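Local coordinates for putative exported protein (Bacteroides fragilis NCTC 9343, PDB 3IEE) that is of unknown function but is probably exported as a lipoprotein and folds as an all-helical protein with a DUF3829-like C-terminal domain, at residues 128-131 with 132-136; 197-200 with 201-204; 255-258 with 259-262. All coordinates share one frame; numbering follows the deposited sequence.

All three contacts are built on i to i+4 backbone bonds and side-chain pairs within one helix, with nearer neighbours joining in, yet surroundings give each its own chemistry. Contact 1, on helix 123-162, is the surface case, its centre about 21 Å from the centre of the chain, and pairs a leucine with a tyrosine face. Contacts 2 and 3 are partly buried, open helices 197-215 and 255-268, and belong to the same C-terminal region; their centres lie about 17 Å apart and both pack on helices 169-189 and 224-247. Contact 2 separates an apolar pair from a cationic one, whereas contact 3 sets a threonine methyl on a tyrosine ring. Contacts 1 and 3 both also touch helix 43-56.

Contact 1: 128-131 with 132-136; sequences KLLD and VNYQL
Leu130 lies over one face of the Tyr134 ring, one helical turn further along. Its CD1 sits 4.2 Å from the centroid of the Tyr134 ring and 27° off the ring normal, a CH-pi contact, while Leu130 CG approaches Tyr134 CE2 at 3.7 Å. The isobutyl branch therefore favours the outer, hydroxyl-bearing half of the ring. Asp131 meets the same ring differently: its OD1 comes to the edge, in the ring plane, 3.9 Å from Tyr134 CD2, with carboxylate and ring planes 32° apart. A torsion explains the meeting, since Tyr134 carries CG anti to its carbonyl carbon (chi1 -71°), which tilts the ring back toward the preceding turn. Beneath, the helix supplies the spacing through the bond from Tyr134 N to Leu130 O, 3.0 Å. The ring's position is further set by Glu54, whose OE2 hydrogen-bonds Tyr134 OH, and by His193, whose ring meets it obliquely. Asn133 is buried and tied to Phe107 O and Asn110. Thus helix 123-162 lodges against two neighbours, with Leu130 and Tyr134 facing helix 43-56 and Leu129, Val132 and Leu136 touching helix 87-119.

Contact 2: 197-200 with 201-204; sequences GPRI and DLKV
The opening two turns of helix 197-215, within the DUF3829-like C-terminal region, are tied by Asp201 N to Gly197 O at 2.9 Å, in the carbonyl plane, and by three more i to i+4 bonds; Asp196 OD1, just ahead, accepts a hydrogen bond from Arg199 N. On one side Ile200 and Val204 meet through their CG2 methyls, 4.2 Å apart, the side chains crossing at a slant; both rest on Val244 of helix 224-247. On another, Arg199, in one of its two conformers, extends away from its own amide nitrogen (chi1 -177°) before bending at chi2 (62°), a course that brings its guanidinium down the helix. There Leu202 CD2 approaches Arg199 NH1 to 3.4 Å, while Lys203 CD lies 4.3 Å above the guanidinium plane of Arg199, offset toward its rim. Lys203 is itself folded at chi2 and chi3, and Leu188 of helix 169-189 touches both cationic chains. In this conformer Arg199 NH2 and Lys203 NZ stand 4.9 Å apart. Such like charges might disfavour the approach, but Lys203 NZ has a salt bridge to Glu206 that could offset the cost, and Asp201 OD1 has one to Arg248, which would likewise be expected to balance its charge.

Contact 3: 255-258 with 259-262; sequences DADY and DMLT
Segments 255-258 and 259-262 form the opening two turns of helix 255-268, joined by four successive i to i+4 backbone bonds, among them Asp259 N to Asp255 O at 2.8 Å and Thr262 N to Tyr258 O, also at 2.8 Å. Asp257 N is hydrogen-bonded to Ser254 OG, just ahead of the helix. Across this frame the Tyr258 ring is met on a face and at an edge. Thr262 CG2 lies over the face, displaced toward the rim, 3.4 Å from the centroid of the Tyr258 ring and 22° off the normal. This CH-pi contact is unusually tight, with Thr262 CG2 3.2 Å from Tyr258 CE2. Thr262 turns its methyl to the ring while OG1, placed between backbone N and carbonyl carbon (chi1 61°), donates to Asp259 O at 3.1 Å from above the carbonyl plane; this off-line bond would favour that rotation. In the helical bundle, Tyr258 and Thr262 face helix 169-189, touching Tyr189 and Leu186 respectively, while Leu261 wedges between that helix and helix 224-247. At the ring edge, in plane, Asp259 OD1 stands 3.4 Å from Tyr258 CD2, the carboxylate turned 66° from the ring, and is salt-bridged to Lys44 of helix 43-56. In the conformer described, selenomethionine Met260 runs alongside Asp257 in the same direction, its CE 4.1 Å from Asp257 OD1, which is itself salt-bridged to Lys250.

Contact 1: 128-131 with 132-136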
ATOM      1  N   LYS A 128      19.631  11.313  16.892  1.00 28.97           N
ATOM      2  CA  LYS A 128      19.318  12.158  15.725  1.00 30.98           C
ATOM      3  C   LYS A 128      19.107  11.387  14.410  1.00 28.58           C
ATOM      4  O   LYS A 128      18.185  11.692  13.629  1.00 24.52           O
ATOM      5  CB  LYS A 128      20.403  13.226  15.536  1.00 32.28           C
ATOM      6  CG  LYS A 128      20.426  14.274  16.665  1.00 36.95           C
ATOM      7  CD  LYS A 128      21.743  15.076  16.737  1.00 37.65           C
ATOM      8  CE  LYS A 128      22.176  15.622  15.374  1.00 41.06           C
ATOM      9  NZ  LYS A 128      23.431  16.427  15.489  1.00 41.33           N
ATOM     10  N   LEU A 129      19.960  10.391  14.170  1.00 25.83           N
ATOM     11  CA  LEU A 129      19.821   9.490  13.021  1.00 24.97           C
ATOM     12  C   LEU A 129      18.586   8.574  13.141  1.00 21.67           C
ATOM     13  O   LEU A 129      17.960   8.257  12.127  1.00 20.64           O
ATOM     14  CB  LEU A 129      21.092   8.664  12.815  1.00 25.21           C
ATOM     15  CG  LEU A 129      21.583   8.443  11.390  1.00 28.50           C
ATOM     16  CD1 LEU A 129      21.595   9.736  10.533  1.00 27.88           C
ATOM     17  CD2 LEU A 129      22.940   7.808  11.420  1.00 24.19           C
ATOM     18  N   LEU A 130      18.194   8.216  14.361  1.00 19.37           N
ATOM     19  CA  LEU A 130      16.956   7.467  14.564  1.00 17.51           C
ATOM     20  C   LEU A 130      15.794   8.348  14.154  1.00 21.06           C
ATOM     21  O   LEU A 130      14.897   7.921  13.427  1.00 19.11           O
ATOM     22  CB  LEU A 130      16.804   6.994  16.022  1.00 17.61           C
ATOM     23  CG  LEU A 130      15.529   6.249  16.434  1.00 19.69           C
ATOM     24  CD1 LEU A 130      15.185   5.123  15.466  1.00 18.76           C
ATOM     25  CD2 LEU A 130      15.560   5.703  17.857  1.00 17.89           C
ATOM     26  N   ASP A 131      15.824   9.605  14.601  1.00 18.84           N
ATOM     27  CA  ASP A 131      14.734  10.527  14.263  1.00 20.39           C
ATOM     28  C   ASP A 131      14.659  10.771  12.748  1.00 19.00           C
ATOM     29  O   ASP A 131      13.576  10.832  12.187  1.00 18.60           O
ATOM     30  CB  ASP A 131      14.849  11.842  15.036  1.00 22.32           C
ATOM     31  CG  ASP A 131      14.514  11.699  16.522  1.00 26.38           C
ATOM     32  OD1 ASP A 131      13.794  10.761  16.921  1.00 27.23           O
ATOM     33  OD2 ASP A 131      14.981  12.566  17.309  1.00 30.09           O
ATOM     34  N   VAL A 132      15.796  10.885  12.097  1.00 16.94           N
ATOM     35  CA  VAL A 132      15.818  10.995  10.645  1.00 17.75           C
ATOM     36  C   VAL A 132      15.195   9.774   9.985  1.00 16.92           C
ATOM     37  O   VAL A 132      14.467   9.882   8.994  1.00 17.28           O
ATOM     38  CB  VAL A 132      17.237  11.133  10.145  1.00 18.17           C
ATOM     39  CG1 VAL A 132      17.346  10.891   8.691  1.00 17.97           C
ATOM     40  CG2 VAL A 132      17.809  12.545  10.510  1.00 23.47           C
ATOM     41  N   ASN A 133      15.464   8.590  10.515  1.00 15.78           N
ATOM     42  CA  ASN A 133      14.888   7.382   9.932  1.00 14.05           C
ATOM     43  C   ASN A 133      13.400   7.237  10.156  1.00 16.91           C
ATOM     44  O   ASN A 133      12.721   6.700   9.280  1.00 17.48           O
ATOM     45  CB  ASN A 133      15.650   6.110  10.365  1.00 17.23           C
ATOM     46  CG  ASN A 133      16.737   5.700   9.370  1.00 14.49           C
ATOM     47  OD1 ASN A 133      17.221   6.508   8.579  1.00 15.19           O
ATOM     48  ND2 ASN A 133      17.144   4.435   9.419  1.00 13.77           N
ATOM     49  N   TYR A 134      12.855   7.750  11.270  1.00 15.18           N
ATOM     50  CA  TYR A 134      11.405   7.790  11.409  1.00 19.15           C
ATOM     51  C   TYR A 134      10.800   8.624  10.277  1.00 19.58           C
ATOM     52  O   TYR A 134       9.797   8.226   9.681  1.00 18.05           O
ATOM     53  CB  TYR A 134      10.934   8.353  12.741  1.00 19.89           C
ATOM     54  CG  TYR A 134      11.163   7.480  13.956  1.00 21.51           C
ATOM     55  CD1 TYR A 134      10.678   6.160  14.022  1.00 21.68           C
ATOM     56  CD2 TYR A 134      11.804   8.017  15.073  1.00 29.64           C
ATOM     57  CE1 TYR A 134      10.887   5.379  15.157  1.00 24.64           C
ATOM     58  CE2 TYR A 134      12.020   7.251  16.222  1.00 26.28           C
ATOM     59  CZ  TYR A 134      11.554   5.944  16.257  1.00 26.61           C
ATOM     60  OH  TYR A 134      11.769   5.248  17.439  1.00 30.89           O
ATOM     61  N   GLN A 135      11.409   9.769   9.982  0.50 17.12           N
ATOM     62  CA  GLN A 135      10.941  10.636   8.895  0.50 17.44           C
ATOM     63  C   GLN A 135      11.076  10.013   7.493  0.50 17.42           C
ATOM     64  O   GLN A 135      10.187  10.173   6.666  0.50 17.42           O
ATOM     65  CB  GLN A 135      11.667  11.992   8.933  0.50 18.51           C
ATOM     66  CG  GLN A 135      11.137  13.010   7.903  0.50 18.56           C
ATOM     67  CD  GLN A 135       9.656  13.318   8.113  0.50 22.82           C
ATOM     68  OE1 GLN A 135       9.222  13.508   9.244  0.50 23.84           O
ATOM     69  NE2 GLN A 135       8.878  13.335   7.031  0.50 22.19           N
ATOM     70  N   LEU A 136      12.190   9.336   7.225  1.00 16.12           N
ATOM     71  CA  LEU A 136      12.378   8.617   5.949  1.00 16.37           C
ATOM     72  C   LEU A 136      11.353   7.514   5.788  1.00 13.40           C
ATOM     73  O   LEU A 136      10.828   7.304   4.667  1.00 16.31           O
ATOM     74  CB  LEU A 136      13.812   8.038   5.833  1.00 17.04           C
ATOM     75  CG  LEU A 136      14.918   9.080   5.588  1.00 18.33           C
ATOM     76  CD1 LEU A 136      16.277   8.502   5.731  1.00 19.65           C
ATOM     77  CD2 LEU A 136      14.741   9.684   4.159  1.00 19.54           C
TER

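Contact 2: 197-200 with 201-204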
ATOM      1  N   GLY A 197      -4.106   8.574  12.353  1.00 10.87           N
ATOM      2  CA  GLY A 197      -5.489   8.200  12.650  1.00 12.15           C
ATOM      3  C   GLY A 197      -6.507   8.843  11.769  1.00 11.51           C
ATOM      4  O   GLY A 197      -7.376   8.159  11.199  1.00 13.35           O
ATOM      5  N   PRO A 198      -6.468  10.191  11.659  1.00 11.33           N
ATOM      6  CA  PRO A 198      -7.491  10.816  10.800  1.00 11.83           C
ATOM      7  C   PRO A 198      -7.424  10.393   9.340  1.00 11.13           C
ATOM      8  O   PRO A 198      -8.468  10.346   8.660  1.00 11.87           O
ATOM      9  CB  PRO A 198      -7.236  12.324  10.980  1.00 13.17           C
ATOM     10  CG  PRO A 198      -6.532  12.443  12.256  1.00 12.01           C
ATOM     11  CD  PRO A 198      -5.699  11.184  12.405  1.00 11.99           C
ATOM     12  N   ARG A 199      -6.217  10.157   8.827  0.50 10.58           N
ATOM     13  CA  ARG A 199      -6.069   9.652   7.458  0.50 12.63           C
ATOM     14  C   ARG A 199      -6.711   8.255   7.313  0.50 12.49           C
ATOM     15  O   ARG A 199      -7.433   8.019   6.338  0.50 12.70           O
ATOM     16  CB  ARG A 199      -4.606   9.642   7.011  0.50 14.27           C
ATOM     17  CG  ARG A 199      -4.425   9.198   5.589  0.50 15.29           C
ATOM     18  CD  ARG A 199      -5.121  10.116   4.609  0.50 18.85           C
ATOM     19  NE  ARG A 199      -4.720   9.758   3.257  0.50 29.28           N
ATOM     20  CZ  ARG A 199      -5.108  10.367   2.142  0.50 26.41           C
ATOM     21  NH1 ARG A 199      -5.921  11.418   2.164  0.50 27.69           N
ATOM     22  NH2 ARG A 199      -4.647   9.907   0.988  0.50 35.44           N
ATOM     23  N   ILE A 200      -6.507   7.363   8.293  1.00 10.57           N
ATOM     24  CA  ILE A 200      -7.194   6.046   8.306  1.00 11.94           C
ATOM     25  C   ILE A 200      -8.715   6.280   8.285  1.00 13.34           C
ATOM     26  O   ILE A 200      -9.446   5.670   7.501  1.00 12.54           O
ATOM     27  CB  ILE A 200      -6.809   5.230   9.516  1.00 10.86           C
ATOM     28  CG1 ILE A 200      -5.340   4.819   9.420  1.00 13.55           C
ATOM     29  CG2 ILE A 200      -7.765   3.959   9.664  1.00 12.39           C
ATOM     30  CD1 ILE A 200      -4.762   4.328  10.714  1.00 14.52           C
ATOM     31  N   ASP A 201      -9.192   7.230   9.089  1.00 12.14           N
ATOM     32  CA  ASP A 201     -10.644   7.477   9.124  1.00 12.11           C
ATOM     33  C   ASP A 201     -11.177   7.962   7.768  1.00 14.26           C
ATOM     34  O   ASP A 201     -12.295   7.595   7.355  1.00 14.26           O
ATOM     35  CB  ASP A 201     -10.989   8.461  10.224  1.00 10.94           C
ATOM     36  CG  ASP A 201     -10.581   7.985  11.600  1.00 10.11           C
ATOM     37  OD1 ASP A 201     -10.385   6.779  11.818  1.00 14.56           O
ATOM     38  OD2 ASP A 201     -10.495   8.836  12.514  1.00 16.58           O
ATOM     39  N   LEU A 202     -10.388   8.783   7.083  1.00 13.94           N
ATOM     40  CA  LEU A 202     -10.755   9.322   5.788  1.00 15.44           C
ATOM     41  C   LEU A 202     -10.871   8.177   4.788  1.00 14.09           C
ATOM     42  O   LEU A 202     -11.843   8.086   4.006  1.00 12.77           O
ATOM     43  CB  LEU A 202      -9.666  10.296   5.322  1.00 15.29           C
ATOM     44  CG  LEU A 202      -9.984  11.146   4.102  1.00 24.23           C
ATOM     45  CD1 LEU A 202     -11.270  11.970   4.281  1.00 27.68           C
ATOM     46  CD2 LEU A 202      -8.784  12.065   3.861  1.00 20.80           C
ATOM     47  N   LYS A 203      -9.899   7.276   4.810  1.00 12.03           N
ATOM     48  CA  LYS A 203      -9.928   6.153   3.881  1.00 13.32           C
ATOM     49  C   LYS A 203     -11.067   5.158   4.201  1.00 11.68           C
ATOM     50  O   LYS A 203     -11.637   4.563   3.282  1.00 13.78           O
ATOM     51  CB  LYS A 203      -8.590   5.417   3.840  1.00 15.47           C
ATOM     52  CG  LYS A 203      -7.437   6.251   3.298  1.00 18.38           C
ATOM     53  CD  LYS A 203      -7.604   6.654   1.846  1.00 26.50           C
ATOM     54  CE  LYS A 203      -7.164   5.553   0.868  1.00 32.71           C
ATOM     55  NZ  LYS A 203      -7.212   6.017  -0.560  1.00 29.59           N
ATOM     56  N   VAL A 204     -11.392   4.983   5.481  1.00 13.05           N
ATOM     57  CA  VAL A 204     -12.560   4.176   5.884  1.00 12.73           C
ATOM     58  C   VAL A 204     -13.845   4.807   5.375  1.00 12.85           C
ATOM     59  O   VAL A 204     -14.779   4.111   4.878  1.00 13.72           O
ATOM     60  CB  VAL A 204     -12.611   3.956   7.396  1.00 15.74           C
ATOM     61  CG1 VAL A 204     -13.973   3.359   7.779  1.00 13.53           C
ATOM     62  CG2 VAL A 204     -11.419   3.093   7.843  1.00 11.30           C
TER

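Contact 3: 255-258 with 259-262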
ATOM      1  N   ASP A 255       0.710  -5.607  16.319  1.00 19.71           N
ATOM      2  CA  ASP A 255       0.767  -6.604  15.281  1.00 19.21           C
ATOM      3  C   ASP A 255      -0.494  -7.494  15.293  1.00 16.49           C
ATOM      4  O   ASP A 255      -0.934  -7.902  14.243  1.00 21.25           O
ATOM      5  CB  ASP A 255       2.025  -7.474  15.465  1.00 22.17           C
ATOM      6  CG  ASP A 255       3.284  -6.852  14.869  1.00 26.25           C
ATOM      7  OD1 ASP A 255       3.230  -5.845  14.124  1.00 30.03           O
ATOM      8  OD2 ASP A 255       4.355  -7.430  15.125  1.00 30.79           O
ATOM      9  N   ALA A 256      -1.072  -7.765  16.464  1.00 17.15           N
ATOM     10  CA  ALA A 256      -2.275  -8.634  16.514  1.00 17.42           C
ATOM     11  C   ALA A 256      -3.431  -7.966  15.735  1.00 16.71           C
ATOM     12  O   ALA A 256      -4.209  -8.639  15.037  1.00 17.92           O
ATOM     13  CB  ALA A 256      -2.689  -8.899  17.890  1.00 17.96           C
ATOM     14  N   ASP A 257      -3.572  -6.658  15.957  1.00 17.87           N
ATOM     15  CA  ASP A 257      -4.600  -5.876  15.250  1.00 14.78           C
ATOM     16  C   ASP A 257      -4.305  -5.835  13.751  1.00 14.48           C
ATOM     17  O   ASP A 257      -5.212  -6.053  12.943  1.00 14.37           O
ATOM     18  CB  ASP A 257      -4.718  -4.480  15.858  1.00 17.81           C
ATOM     19  CG  ASP A 257      -5.436  -4.491  17.218  1.00 14.93           C
ATOM     20  OD1 ASP A 257      -6.231  -5.407  17.491  1.00 20.67           O
ATOM     21  OD2 ASP A 257      -5.218  -3.570  18.011  1.00 27.00           O
ATOM     22  N   TYR A 258      -3.044  -5.596  13.376  1.00 16.09           N
ATOM     23  CA  TYR A 258      -2.683  -5.570  11.974  1.00 15.42           C
ATOM     24  C   TYR A 258      -2.990  -6.871  11.279  1.00 18.42           C
ATOM     25  O   TYR A 258      -3.572  -6.903  10.206  1.00 17.96           O
ATOM     26  CB  TYR A 258      -1.211  -5.217  11.777  1.00 19.36           C
ATOM     27  CG  TYR A 258      -0.805  -5.194  10.301  1.00 18.56           C
ATOM     28  CD1 TYR A 258      -1.031  -4.065   9.491  1.00 19.94           C
ATOM     29  CD2 TYR A 258      -0.175  -6.281   9.723  1.00 26.00           C
ATOM     30  CE1 TYR A 258      -0.624  -4.042   8.174  1.00 21.56           C
ATOM     31  CE2 TYR A 258       0.222  -6.263   8.374  1.00 27.81           C
ATOM     32  CZ  TYR A 258      -0.011  -5.124   7.612  1.00 23.93           C
ATOM     33  OH  TYR A 258       0.354  -5.147   6.265  1.00 26.05           O
ATOM     34  N   ASP A 259      -2.598  -7.961  11.938  1.00 19.16           N
ATOM     35  CA  ASP A 259      -2.789  -9.283  11.398  1.00 18.53           C
ATOM     36  C   ASP A 259      -4.302  -9.625  11.365  1.00 17.39           C
ATOM     37  O   ASP A 259      -4.760 -10.314  10.468  1.00 16.81           O
ATOM     38  CB  ASP A 259      -2.022 -10.273  12.252  1.00 20.32           C
ATOM     39  CG  ASP A 259      -0.500 -10.101  12.125  1.00 20.79           C
ATOM     40  OD1 ASP A 259       0.005  -9.399  11.181  1.00 22.52           O
ATOM     41  OD2 ASP A 259       0.172 -10.673  13.003  1.00 20.03           O
HETATM   42  N   MSE A 260      -5.079  -9.134  12.332  0.70 18.14           N
HETATM   43  CA  MSE A 260      -6.525  -9.345  12.281  0.70 15.17           C
HETATM   44  C   MSE A 260      -7.086  -8.686  11.015  0.70 16.86           C
HETATM   45  O   MSE A 260      -7.879  -9.287  10.265  0.70 18.57           O
HETATM   46  CB  MSE A 260      -7.231  -8.747  13.492  0.70 14.42           C
HETATM   47  CG  MSE A 260      -8.695  -9.025  13.523  0.70 17.07           C
HETATM   48 SE   MSE A 260      -9.468  -8.171  15.122  0.53 22.74          SE
HETATM   49  CE  MSE A 260      -9.079  -6.290  14.705  0.70 17.39           C
ATOM     50  N   LEU A 261      -6.674  -7.439  10.794  1.00 16.91           N
ATOM     51  CA  LEU A 261      -7.182  -6.684   9.642  1.00 16.67           C
ATOM     52  C   LEU A 261      -6.717  -7.314   8.311  1.00 15.04           C
ATOM     53  O   LEU A 261      -7.519  -7.405   7.366  1.00 18.44           O
ATOM     54  CB  LEU A 261      -6.752  -5.227   9.720  1.00 14.72           C
ATOM     55  CG  LEU A 261      -7.385  -4.410  10.858  1.00 14.98           C
ATOM     56  CD1 LEU A 261      -6.802  -2.997  10.933  1.00 16.49           C
ATOM     57  CD2 LEU A 261      -8.910  -4.332  10.745  1.00 15.30           C
ATOM     58  N   THR A 262      -5.434  -7.704   8.236  1.00 18.75           N
ATOM     59  CA  THR A 262      -4.882  -8.203   6.965  1.00 19.57           C
ATOM     60  C   THR A 262      -5.584  -9.510   6.715  1.00 18.88           C
ATOM     61  O   THR A 262      -5.987  -9.816   5.610  1.00 20.31           O
ATOM     62  CB  THR A 262      -3.363  -8.412   7.002  1.00 19.63           C
ATOM     63  OG1 THR A 262      -3.049  -9.375   7.997  1.00 27.91           O
ATOM     64  CG2 THR A 262      -2.606  -7.127   7.267  1.00 18.08           C
TER